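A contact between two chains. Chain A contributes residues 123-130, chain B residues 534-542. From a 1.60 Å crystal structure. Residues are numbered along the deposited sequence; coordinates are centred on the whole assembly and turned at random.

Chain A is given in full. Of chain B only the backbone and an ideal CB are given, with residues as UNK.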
# COMPACT_ATOMS: atom_id res chain seq x y z
N GLY A 123 -2.97 14.80 -13.34
CA GLY A 123 -2.83 15.23 -11.95
C GLY A 123 -3.85 14.58 -11.04
O GLY A 123 -4.02 15.04 -9.89
N GLN A 124 -4.54 13.53 -11.52
CA GLN A 124 -5.46 12.84 -10.62
C GLN A 124 -4.73 11.93 -9.66
O GLN A 124 -5.10 11.88 -8.48
CB GLN A 124 -6.45 11.99 -11.45
CG GLN A 124 -7.33 12.87 -12.29
CD GLN A 124 -8.37 12.05 -13.04
OE1 GLN A 124 -9.41 11.71 -12.47
NE2 GLN A 124 -8.07 11.69 -14.30
N THR A 125 -3.75 11.18 -10.15
CA THR A 125 -2.98 10.26 -9.31
C THR A 125 -1.51 10.39 -9.59
O THR A 125 -1.10 10.80 -10.69
CB THR A 125 -3.37 8.75 -9.48
OG1 THR A 125 -2.95 8.26 -10.77
CG2 THR A 125 -4.90 8.53 -9.29
N TRP A 126 -0.70 10.09 -8.56
CA TRP A 126 0.71 10.44 -8.55
C TRP A 126 1.53 9.24 -8.11
O TRP A 126 1.13 8.48 -7.20
CB TRP A 126 0.94 11.64 -7.63
CG TRP A 126 0.24 12.85 -8.14
CD1 TRP A 126 -1.09 13.13 -8.03
CD2 TRP A 126 0.82 13.93 -8.86
NE1 TRP A 126 -1.38 14.32 -8.64
CE2 TRP A 126 -0.22 14.84 -9.15
CE3 TRP A 126 2.13 14.22 -9.30
CZ2 TRP A 126 -0.02 16.03 -9.83
CZ3 TRP A 126 2.34 15.40 -10.00
CH2 TRP A 126 1.27 16.29 -10.27
N SER A 127 2.67 9.06 -8.77
CA SER A 127 3.55 7.92 -8.59
C SER A 127 4.30 7.94 -7.26
O SER A 127 4.27 8.94 -6.50
CB SER A 127 4.61 7.91 -9.70
OG SER A 127 5.47 9.08 -9.58
N MET A 128 5.01 6.84 -6.98
CA MET A 128 5.85 6.77 -5.78
C MET A 128 7.02 7.75 -5.99
O MET A 128 7.39 8.05 -7.14
CB MET A 128 6.40 5.36 -5.58
CG MET A 128 7.43 4.94 -6.63
SD MET A 128 8.04 3.25 -6.46
CE MET A 128 6.68 2.35 -7.24
N PRO A 129 7.60 8.25 -4.90
CA PRO A 129 8.79 9.09 -5.11
C PRO A 129 9.93 8.32 -5.77
O PRO A 129 10.16 7.14 -5.46
CB PRO A 129 9.23 9.46 -3.68
CG PRO A 129 8.02 9.30 -2.84
CD PRO A 129 7.26 8.11 -3.47
N GLU A 130 10.63 8.99 -6.68
CA GLU A 130 11.87 8.46 -7.26
C GLU A 130 12.99 9.39 -6.85
O GLU A 130 12.89 10.60 -7.05
CB GLU A 130 11.80 8.40 -8.80
CG GLU A 130 13.12 7.94 -9.41
CD GLU A 130 13.12 7.87 -10.92
OE1 GLU A 130 12.08 8.15 -11.58
OE2 GLU A 130 14.19 7.51 -11.44
N UNK B 534 -9.46 17.97 0.47
CA UNK B 534 -8.70 17.56 -0.72
C UNK B 534 -9.15 16.18 -1.15
O UNK B 534 -9.67 15.41 -0.34
CB UNK B 534 -7.19 17.57 -0.45
N UNK B 535 -8.94 15.88 -2.42
CA UNK B 535 -9.02 14.54 -2.94
C UNK B 535 -7.67 13.85 -2.72
O UNK B 535 -6.62 14.48 -2.81
CB UNK B 535 -9.41 14.55 -4.42
N UNK B 536 -7.67 12.58 -2.40
CA UNK B 536 -6.41 11.88 -2.18
C UNK B 536 -5.93 11.25 -3.49
O UNK B 536 -6.64 10.38 -4.08
CB UNK B 536 -6.57 10.81 -1.09
N UNK B 537 -4.76 11.67 -3.96
CA UNK B 537 -4.25 11.11 -5.22
C UNK B 537 -2.81 10.64 -5.08
O UNK B 537 -2.08 10.53 -6.05
CB UNK B 537 -4.35 12.15 -6.34
N UNK B 538 -2.36 10.43 -3.85
CA UNK B 538 -0.99 10.05 -3.58
C UNK B 538 -0.80 8.56 -3.64
O UNK B 538 -1.76 7.79 -3.45
CB UNK B 538 -0.55 10.58 -2.21
N UNK B 539 0.43 8.12 -3.85
CA UNK B 539 0.76 6.71 -3.61
C UNK B 539 0.83 6.50 -2.09
O UNK B 539 1.61 7.16 -1.38
CB UNK B 539 2.08 6.32 -4.29
N UNK B 540 -0.03 5.63 -1.52
CA UNK B 540 0.01 5.47 -0.06
C UNK B 540 1.35 4.88 0.37
O UNK B 540 1.77 3.85 -0.14
CB UNK B 540 -1.14 4.58 0.42
N UNK B 541 2.04 5.52 1.30
CA UNK B 541 3.43 5.14 1.51
C UNK B 541 3.82 5.26 2.97
O UNK B 541 4.98 5.61 3.30
CB UNK B 541 4.36 6.00 0.65
N UNK B 542 2.87 4.92 3.85
CA UNK B 542 3.18 4.91 5.28
C UNK B 542 3.42 3.50 5.79
O UNK B 542 4.31 3.27 6.60
CB UNK B 542 2.05 5.56 6.07

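The two stretches run in roughly the same direction, their end-to-end vectors 22° apart.

Position 534 is unconstrained, with nothing of chain A within 5.5 Å of its ideal CB; it is Phe B534.

At 535 the CA-to-CB bond points toward chain A, but again nothing lies within 5.5 Å of the ideal CB. A short side chain would fall short; a long one could reach the carbonyl of Gln A124, an acceptor, so a long donor such as lysine, arginine or glutamine would suit. It is Lys B535, extended through chi1 to chi3 (all t) and turned at chi4 (m). NZ makes a weak hydrogen bond to Gln A124 O at 3.4 Å, and water 1 bridges the same two atoms, accepting from Lys B535 NZ (2.6 Å) and donating to Gln A124 O (3.1 Å).

Position 536 points away and leaves the choice open; it is Tyr B536.

Position 537 is the most restrictive. Its CA-to-CB direction is toward chain A, and an ideal CB would sit 2.3 Å from Gln A124 O, a clash. Phi/psi of -130/19 do not themselves demand glycine; the steric evidence does. Gly B537 fits, and its backbone packs closely: CA lies 3.5 Å from Gln A124 O in a CA-H...O contact, while Gly B537 O accepts a weak hydrogen bond from Trp A126 N (2.9 Å, angle 126°) and lies 3.4 Å from Thr A125 CA in a second CA-H...O contact. The same oxygen sits at the edge of the Trp A126 ring, near its plane.

Position 538 points away, so small or larger residues are equally compatible with this contact; Ala B538 occupies it.

At 539 the bond points toward chain A, with the ideal CB 3.7 Å from Trp A126 O and 4.0 Å from Met A128 N. A short side chain with a donor is favoured: serine or threonine, perhaps cysteine. Thr B539, chi1 -68° (m), donates from OG1 to Trp A126 O at 2.6 Å, and its CG2 lies 4.2 Å from Met A128 CB. Water 2 links Thr B539 N (3.0 Å) to Ser A127 O (2.8 Å).

Position 540 is out of reach; phi of -65° permits proline, and Pro B540 is found.

At 541 the ideal CB is 5.5 Å from Pro A129 CD, leaving room for a medium-sized side chain, polar or apolar. Asn B541 packs ND2 against Pro A129 CD at 3.4 Å.

Position 542 is unconstrained here; it is Arg B542.

Chain B, residues 534-542: FKYGATPNR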
# COMPACT_ATOMS: atom_id res chain seq x y z
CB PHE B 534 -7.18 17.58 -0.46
CG PHE B 534 -6.77 16.77 0.75
CD1 PHE B 534 -6.56 15.40 0.65
CD2 PHE B 534 -6.58 17.40 1.98
CE1 PHE B 534 -6.21 14.64 1.77
CE2 PHE B 534 -6.20 16.67 3.08
CZ PHE B 534 -6.04 15.29 3.00
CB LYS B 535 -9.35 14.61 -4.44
CG LYS B 535 -9.60 13.25 -5.02
CD LYS B 535 -9.91 13.43 -6.47
CE LYS B 535 -9.60 12.18 -7.18
NZ LYS B 535 -8.16 11.74 -7.00
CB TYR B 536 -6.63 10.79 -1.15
CG TYR B 536 -5.36 10.10 -0.70
CD1 TYR B 536 -4.61 10.61 0.37
CD2 TYR B 536 -4.89 8.97 -1.35
CE1 TYR B 536 -3.48 9.97 0.80
CE2 TYR B 536 -3.78 8.31 -0.92
CZ TYR B 536 -3.07 8.82 0.18
OH TYR B 536 -1.96 8.15 0.60
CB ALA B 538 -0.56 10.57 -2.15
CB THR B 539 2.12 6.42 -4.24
OG1 THR B 539 1.99 6.51 -5.67
CG2 THR B 539 2.61 5.05 -3.86
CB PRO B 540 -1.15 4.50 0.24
CG PRO B 540 -2.00 4.54 -1.01
CD PRO B 540 -1.08 4.83 -2.19
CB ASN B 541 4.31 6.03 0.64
CG ASN B 541 5.24 5.25 -0.25
OD1 ASN B 541 5.42 4.06 -0.11
ND2 ASN B 541 5.91 5.97 -1.15
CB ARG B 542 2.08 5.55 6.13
CG ARG B 542 1.75 7.02 5.82
CD ARG B 542 3.02 7.86 5.66
NE ARG B 542 2.69 9.29 5.59
CZ ARG B 542 2.95 10.16 6.57
NH1 ARG B 542 3.49 9.73 7.70
NH2 ARG B 542 2.69 11.45 6.42
O HOH W 1 -7.25 14.07 -7.82
O HOH W 2 2.83 9.88 -4.31
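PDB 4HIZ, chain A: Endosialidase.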